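Local structure of nodulation protein S (Bradyrhizobium sp., 3OFK) at residues 128-133 against 165-170; 52-57 against 111-116; 43-48 against 184-189. The protein is an S-adenosyl-L-methionine-dependent N-methyltransferase that probably acts in the synthesis of Nod factors, the lipochitooligosaccharide signals of symbiotic nodulation. One frame throughout, in Å; residues are numbered along the deposited sequence.

Contact 1: 128-133 against 165-170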
# COMPACT_ATOMS: atom_id res chain seq x y z
N GLU A 128 7.55 2.90 12.76
CA GLU A 128 8.17 2.45 14.00
C GLU A 128 7.24 2.12 15.16
O GLU A 128 7.58 1.29 16.00
CB GLU A 128 9.16 3.51 14.51
CG GLU A 128 10.30 3.76 13.56
CD GLU A 128 11.20 4.87 14.07
OE1 GLU A 128 10.93 6.05 13.75
OE2 GLU A 128 12.15 4.54 14.81
N ASP A 129 6.11 2.81 15.25
CA ASP A 129 5.19 2.59 16.38
C ASP A 129 3.78 2.95 16.02
O ASP A 129 3.52 3.42 14.90
CB ASP A 129 5.67 3.38 17.60
CG ASP A 129 5.86 4.86 17.30
OD1 ASP A 129 4.91 5.50 16.77
OD2 ASP A 129 6.94 5.38 17.63
N MET A 130 2.86 2.74 16.97
CA MET A 130 1.42 3.00 16.77
C MET A 130 1.06 4.47 16.67
O MET A 130 0.01 4.81 16.13
CB MET A 130 0.58 2.38 17.92
CG MET A 130 0.06 0.95 17.74
SD MET A 130 0.12 0.26 16.09
CE MET A 130 1.60 -0.69 16.32
N THR A 131 1.86 5.35 17.26
CA THR A 131 1.59 6.79 17.17
C THR A 131 1.84 7.26 15.74
O THR A 131 1.02 8.00 15.18
CB THR A 131 2.43 7.60 18.17
OG1 THR A 131 2.13 7.21 19.51
CG2 THR A 131 2.16 9.08 18.02
N GLN A 132 2.94 6.81 15.15
CA GLN A 132 3.20 7.05 13.72
C GLN A 132 2.12 6.46 12.79
O GLN A 132 1.74 7.12 11.83
CB GLN A 132 4.58 6.52 13.30
CG GLN A 132 5.70 7.23 13.98
CD GLN A 132 7.04 6.69 13.61
OE1 GLN A 132 7.19 5.93 12.64
NE2 GLN A 132 8.04 7.10 14.35
N MET A 133 1.63 5.25 13.08
CA MET A 133 0.57 4.67 12.25
C MET A 133 -0.69 5.53 12.26
O MET A 133 -1.23 5.84 11.20
CB MET A 133 0.22 3.25 12.65
CG MET A 133 1.31 2.27 12.40
SD MET A 133 0.74 0.55 12.22
CE MET A 133 2.35 -0.26 12.51
N HIS A 165 7.85 -6.22 13.11
CA HIS A 165 7.07 -4.98 13.09
C HIS A 165 6.06 -4.95 14.22
O HIS A 165 5.95 -5.90 15.01
CB HIS A 165 6.41 -4.77 11.72
CG HIS A 165 7.37 -4.85 10.57
ND1 HIS A 165 8.49 -4.05 10.48
CD2 HIS A 165 7.39 -5.66 9.48
CE1 HIS A 165 9.16 -4.36 9.38
NE2 HIS A 165 8.50 -5.33 8.75
N VAL A 166 5.35 -3.83 14.36
CA VAL A 166 4.49 -3.64 15.54
C VAL A 166 3.04 -4.14 15.35
O VAL A 166 2.45 -4.75 16.26
CB VAL A 166 4.49 -2.14 16.03
CG1 VAL A 166 3.58 -1.99 17.24
CG2 VAL A 166 5.90 -1.68 16.39
N ALA A 167 2.45 -3.86 14.18
CA ALA A 167 1.10 -4.29 13.92
C ALA A 167 0.81 -4.39 12.42
O ALA A 167 1.50 -3.76 11.60
CB ALA A 167 0.11 -3.37 14.61
N GLY A 168 -0.21 -5.18 12.08
CA GLY A 168 -0.62 -5.43 10.71
C GLY A 168 -2.11 -5.19 10.48
O GLY A 168 -2.68 -4.24 11.05
N ALA A 169 -2.73 -6.05 9.68
CA ALA A 169 -4.07 -5.82 9.13
C ALA A 169 -5.12 -5.49 10.19
O ALA A 169 -5.81 -4.46 10.11
CB ALA A 169 -4.53 -7.02 8.27
N GLU A 170 -5.22 -6.35 11.20
CA GLU A 170 -6.37 -6.30 12.10
C GLU A 170 -6.31 -5.02 12.93
O GLU A 170 -7.32 -4.33 13.09
CB GLU A 170 -6.46 -7.54 13.01
CG GLU A 170 -6.60 -8.87 12.28
CD GLU A 170 -5.25 -9.52 11.99
OE1 GLU A 170 -4.32 -8.79 11.58
OE2 GLU A 170 -5.11 -10.76 12.17

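Contact 2: 52-57 against 111-116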
# COMPACT_ATOMS: atom_id res chain seq x y z
N VAL A 52 -11.43 5.88 -11.73
CA VAL A 52 -11.08 6.81 -10.63
C VAL A 52 -10.73 8.20 -11.20
O VAL A 52 -10.11 8.28 -12.24
CB VAL A 52 -9.96 6.17 -9.76
CG1 VAL A 52 -9.28 7.17 -8.89
CG2 VAL A 52 -10.53 5.01 -8.93
N SER A 53 -11.12 9.29 -10.54
CA SER A 53 -10.71 10.64 -11.00
C SER A 53 -9.26 11.08 -10.63
O SER A 53 -8.55 11.74 -11.41
CB SER A 53 -11.67 11.70 -10.47
OG SER A 53 -12.98 11.60 -11.05
N ASN A 54 -8.85 10.75 -9.40
CA ASN A 54 -7.62 11.31 -8.85
C ASN A 54 -7.15 10.35 -7.82
O ASN A 54 -7.64 10.36 -6.71
CB ASN A 54 -7.91 12.68 -8.22
CG ASN A 54 -6.66 13.47 -7.94
OD1 ASN A 54 -5.65 13.30 -8.62
ND2 ASN A 54 -6.72 14.36 -6.95
N GLY A 55 -6.28 9.44 -8.21
CA GLY A 55 -5.89 8.34 -7.34
C GLY A 55 -4.54 8.59 -6.65
O GLY A 55 -3.70 9.32 -7.20
N LEU A 56 -4.36 8.00 -5.47
CA LEU A 56 -3.06 8.03 -4.74
C LEU A 56 -2.58 6.61 -4.41
O LEU A 56 -3.31 5.80 -3.79
CB LEU A 56 -3.16 8.86 -3.46
CG LEU A 56 -1.90 8.95 -2.56
CD1 LEU A 56 -0.76 9.72 -3.23
CD2 LEU A 56 -2.20 9.54 -1.18
N GLU A 57 -1.36 6.29 -4.77
CA GLU A 57 -0.80 5.01 -4.37
C GLU A 57 0.32 5.32 -3.40
O GLU A 57 1.19 6.17 -3.72
CB GLU A 57 -0.26 4.22 -5.55
CG GLU A 57 0.21 2.79 -5.12
CD GLU A 57 1.13 2.07 -6.08
OE1 GLU A 57 1.73 2.71 -6.97
OE2 GLU A 57 1.25 0.83 -5.98
N THR A 111 -0.34 17.44 1.07
CA THR A 111 -0.92 18.06 -0.11
C THR A 111 -2.23 18.67 0.28
O THR A 111 -2.84 18.27 1.28
CB THR A 111 -1.28 17.05 -1.18
OG1 THR A 111 -0.81 15.76 -0.80
CG2 THR A 111 -0.74 17.50 -2.58
N ALA A 112 -2.64 19.62 -0.55
CA ALA A 112 -3.98 20.14 -0.57
C ALA A 112 -4.88 19.24 -1.44
O ALA A 112 -6.11 19.33 -1.35
CB ALA A 112 -3.97 21.59 -1.08
N GLU A 113 -4.26 18.39 -2.27
CA GLU A 113 -4.96 17.35 -3.07
C GLU A 113 -5.94 16.51 -2.24
O GLU A 113 -5.62 16.07 -1.13
CB GLU A 113 -3.97 16.35 -3.69
CG GLU A 113 -3.20 16.78 -4.93
CD GLU A 113 -3.89 16.41 -6.22
OE1 GLU A 113 -4.71 17.20 -6.71
OE2 GLU A 113 -3.60 15.33 -6.75
N LEU A 114 -7.12 16.28 -2.81
CA LEU A 114 -8.02 15.24 -2.30
C LEU A 114 -8.16 14.17 -3.37
O LEU A 114 -8.29 14.49 -4.56
CB LEU A 114 -9.39 15.82 -1.91
CG LEU A 114 -9.34 16.91 -0.83
CD1 LEU A 114 -10.74 17.54 -0.57
CD2 LEU A 114 -8.71 16.39 0.46
N PHE A 115 -8.10 12.91 -2.94
CA PHE A 115 -8.12 11.71 -3.80
C PHE A 115 -9.38 10.87 -3.61
O PHE A 115 -9.78 10.57 -2.48
CB PHE A 115 -6.88 10.85 -3.54
CG PHE A 115 -5.59 11.61 -3.64
CD1 PHE A 115 -5.02 11.85 -4.87
CD2 PHE A 115 -4.98 12.12 -2.49
CE1 PHE A 115 -3.86 12.58 -4.98
CE2 PHE A 115 -3.80 12.85 -2.59
CZ PHE A 115 -3.24 13.08 -3.84
N ASP A 116 -10.01 10.48 -4.70
CA ASP A 116 -11.17 9.57 -4.62
C ASP A 116 -10.77 8.08 -4.48
O ASP A 116 -11.63 7.21 -4.24
CB ASP A 116 -12.15 9.79 -5.77
CG ASP A 116 -11.53 9.60 -7.14
OD1 ASP A 116 -10.35 9.88 -7.29
OD2 ASP A 116 -12.24 9.18 -8.07

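Contact 3: 43-48 against 184-189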
# COMPACT_ATOMS: atom_id res chain seq x y z
N LEU A 43 -6.74 -4.70 -6.90
CA LEU A 43 -7.30 -4.00 -8.06
C LEU A 43 -8.83 -4.16 -8.11
O LEU A 43 -9.50 -3.19 -8.41
CB LEU A 43 -6.67 -4.43 -9.39
CG LEU A 43 -7.02 -3.59 -10.64
CD1 LEU A 43 -6.58 -2.14 -10.51
CD2 LEU A 43 -6.42 -4.16 -11.88
N ARG A 44 -9.37 -5.35 -7.79
CA ARG A 44 -10.82 -5.55 -7.81
C ARG A 44 -11.48 -4.56 -6.86
O ARG A 44 -12.46 -3.91 -7.22
CB ARG A 44 -11.23 -6.99 -7.42
CG ARG A 44 -12.75 -7.20 -7.33
CD ARG A 44 -13.12 -8.63 -6.90
NE ARG A 44 -12.65 -8.94 -5.55
CZ ARG A 44 -13.28 -8.58 -4.43
NH1 ARG A 44 -14.40 -7.88 -4.47
NH2 ARG A 44 -12.77 -8.93 -3.24
N LEU A 45 -10.92 -4.45 -5.65
CA LEU A 45 -11.42 -3.49 -4.68
C LEU A 45 -11.28 -2.05 -5.20
O LEU A 45 -12.16 -1.24 -4.97
CB LEU A 45 -10.72 -3.65 -3.31
CG LEU A 45 -10.93 -4.97 -2.54
CD1 LEU A 45 -10.11 -5.04 -1.22
CD2 LEU A 45 -12.38 -5.18 -2.28
N SER A 46 -10.16 -1.73 -5.84
CA SER A 46 -9.89 -0.36 -6.30
C SER A 46 -10.87 0.06 -7.39
O SER A 46 -11.28 1.24 -7.46
CB SER A 46 -8.45 -0.23 -6.82
OG SER A 46 -7.47 -0.65 -5.86
N LEU A 47 -11.28 -0.92 -8.22
CA LEU A 47 -12.14 -0.65 -9.38
C LEU A 47 -13.61 -0.82 -9.05
O LEU A 47 -14.45 -0.61 -9.93
CB LEU A 47 -11.78 -1.56 -10.57
CG LEU A 47 -10.40 -1.35 -11.22
CD1 LEU A 47 -10.21 -2.26 -12.47
CD2 LEU A 47 -10.17 0.13 -11.59
N SER A 48 -13.95 -1.18 -7.80
CA SER A 48 -15.35 -1.52 -7.45
C SER A 48 -16.35 -0.46 -7.87
O SER A 48 -17.49 -0.81 -8.18
CB SER A 48 -15.51 -1.79 -5.96
OG SER A 48 -14.71 -2.89 -5.57
N GLU A 184 -16.27 -3.44 2.50
CA GLU A 184 -15.98 -4.81 2.06
C GLU A 184 -14.63 -5.25 2.58
O GLU A 184 -13.78 -4.40 2.83
CB GLU A 184 -15.92 -4.87 0.52
CG GLU A 184 -15.81 -6.29 -0.05
CD GLU A 184 -15.76 -6.35 -1.57
OE1 GLU A 184 -15.93 -5.31 -2.25
OE2 GLU A 184 -15.55 -7.47 -2.07
N ARG A 185 -14.41 -6.57 2.72
CA ARG A 185 -13.07 -7.09 3.01
C ARG A 185 -12.83 -8.41 2.31
O ARG A 185 -13.77 -9.06 1.87
CB ARG A 185 -12.85 -7.26 4.52
CG ARG A 185 -13.76 -8.31 5.19
CD ARG A 185 -13.25 -8.62 6.58
NE ARG A 185 -13.21 -7.40 7.38
CZ ARG A 185 -12.57 -7.25 8.53
NH1 ARG A 185 -11.89 -8.26 9.07
NH2 ARG A 185 -12.62 -6.08 9.14
N VAL A 186 -11.56 -8.79 2.21
CA VAL A 186 -11.18 -10.07 1.62
C VAL A 186 -9.94 -10.58 2.27
O VAL A 186 -9.04 -9.84 2.59
CB VAL A 186 -10.82 -10.01 0.08
CG1 VAL A 186 -11.84 -10.78 -0.73
CG2 VAL A 186 -10.63 -8.58 -0.42
N GLN A 187 -9.88 -11.89 2.38
CA GLN A 187 -8.70 -12.57 2.85
C GLN A 187 -7.94 -13.14 1.66
O GLN A 187 -8.54 -13.51 0.65
CB GLN A 187 -9.13 -13.69 3.77
CG GLN A 187 -8.01 -14.21 4.61
CD GLN A 187 -8.51 -15.18 5.65
OE1 GLN A 187 -9.72 -15.31 5.87
NE2 GLN A 187 -7.57 -15.88 6.30
N CYS A 188 -6.62 -13.23 1.78
CA CYS A 188 -5.80 -13.70 0.71
C CYS A 188 -4.72 -14.61 1.28
O CYS A 188 -3.92 -14.17 2.08
CB CYS A 188 -5.16 -12.48 0.05
SG CYS A 188 -5.20 -12.60 -1.68
N GLN A 189 -4.66 -15.86 0.85
CA GLN A 189 -3.72 -16.79 1.46
C GLN A 189 -2.88 -17.53 0.45
O GLN A 189 -3.37 -17.94 -0.59
CB GLN A 189 -4.48 -17.80 2.32
CG GLN A 189 -5.21 -17.16 3.46
CD GLN A 189 -5.37 -18.09 4.63
OE1 GLN A 189 -4.88 -17.81 5.72
NE2 GLN A 189 -6.03 -19.22 4.40

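Contact 1: 128-133 against 165-170
The flat groups that meet a neighbour across this contact are backbone carbonyls: Glu-128 O faces methyl CG2 of Val-166 at 3.4 Å, and Ala-167 O has CE of Met-133 3.7 Å away. Within 128-133 two further flat groups are paired, since Glu-128 OE1 lies in the amide plane of Gln-132 and receives NE2 in a nearly straight bond (3.1 Å, 177°), whereas NE2 approaches from above the carboxylate plane. Gln-132 OE1 accepts Glu-128 N, fastening the loop residue to the first helical turn. No hydrogen bond crosses the contact; the ends of two methionines meet Val-166 and Ala-167. Met-130 is bent at chi2 and chi3, and its SD comes to 3.9 Å from CB of Ala-167; the model places its CE doubtfully close to Val-166. Buried Met-133, extended beyond CG, brings CE to the Ala-167 peptide. Gly-168, whose N is bonded to Asp-157 OD1, is the N-cap residue just ahead of helix 169-179. At the other helix start, Asp-129 OD1 accepts Gln-132 N at 2.9 Å, the side-chain N-cap of helix 130-142, which follows strand 115-121 in this Rossmann-like methyltransferase fold, with the side chain of Glu-128 about 9 Å from the bound S-adenosyl-L-homocysteine.

Contact 2: 52-57 against 111-116
Asp-116 grips the corner at Ser-53 and Asn-54 with both carboxylate oxygens, the tight part of the contact. OD2 takes Ser-53 N through its syn lone pair at 2.7 Å, and OD1 takes Asn-54 N, also on its syn side, at 2.7 Å. With chi1 at 59°, CG of Asp-116 sits between its own backbone N and carbonyl carbon, which brings CG to the side of these two amides. The same OD1 lies 2.8 Å from Asn-54 O, another acceptor; the bond from Asn-54 N to OD1 and the weak one from Asp-116 N to Asn-54 O (3.1 Å) probably offset that repulsion. Asn-54 ND2 adds a bond to Leu-114 O at 2.9 Å, from above the carbonyl plane. Inward, Leu-56 lays CB over the centre of one face of the Phe-115 ring, a CH-pi contact 3.7 Å from the centroid, while Asn-54 O stands at the ring edge. Strands 52-58 and 115-121 are parallel neighbours in the middle of the Rossmann-like sheet, meeting here near their N-terminal ends, with Thr-77 of the next strand and Met-143 also touching Leu-56 and Phe-115. Toward solvent the hold is looser: the bonds from Asn-54 ND2 to Glu-113 OE2 and OE1 are weak, and Glu-113 has its stronger partner in Arg-75, a salt bridge. Ser-53 and Leu-114 are exposed, the latter setting out away from 52-57.

Contact 3: 43-48 against 184-189
Arg-44 and Glu-184 form a salt bridge at the surface, and their side chains cross at about a right angle. NH1 donates to OE2 at 2.7 Å in a nearly straight bond (169°); the oxygen lies close to the guanidinium plane and is met on its syn side, although the guanidinium and carboxylate planes are turned 48° apart. NH2 adds a weak second bond to the same OE2, so that one oxygen takes both nitrogens. At the edge of the guanidinium, NH2 also meets CG1 of Val-186 at 3.3 Å, the two side chains reaching tip to tip. Deeper in, Leu-45 touches both strand residues: its CD1 packs against CG2 of Val-186 at 3.7 Å, and its CD2 lies 3.6 Å from OE1 of Glu-184, an apolar branch against the carboxylate. Glu-184 and Val-186 stand two residues apart and point the same way, toward the helix, as expected in a strand, while Arg-185 between them points away and pairs with Glu-182. The last turn of helix 33-46 thereby packs on 181-189, one of the two edge strands, which runs antiparallel beside 196-203 in the 3-2-1-4-5-7-6 order of Rossmann-like methyltransferases. Backbone bonds of Glu-184 to Arg-201 and of Val-186 to Leu-199 fix the strand, and Leu-45 also touches the Leu-199 side chain. On the helix side, the Arg-44 chain bends at chi3 (64°), which turns NE off the extended CB-CG-CD line, and NH2 is bonded to Gln-41 OE1 one turn earlier, so a second partner steadies the guanidinium.

Overall arrangement
Contact 2 joins two neighbouring parallel strands in the middle of the sheet, whereas contact 3 sets a helix end on an edge strand and contact 1 the first turn of helix 130-142 against the loop before helix 169-179. Contacts 1 and 2 are partly buried; contact 3 lies at the surface. Contact 2 has a carboxylate gripping backbone amides beside a CH-pi contact, contact 3 an ion pair beside leucine and valine, contact 1 apolar touches without a hydrogen bond across. Contacts 2 and 3 meet where helix 33-46 leads into strand 52-58. Contact 1 stands apart, its centre 24 Å from that of contact 2 and its nearest atoms about 6 Å from those of contact 3.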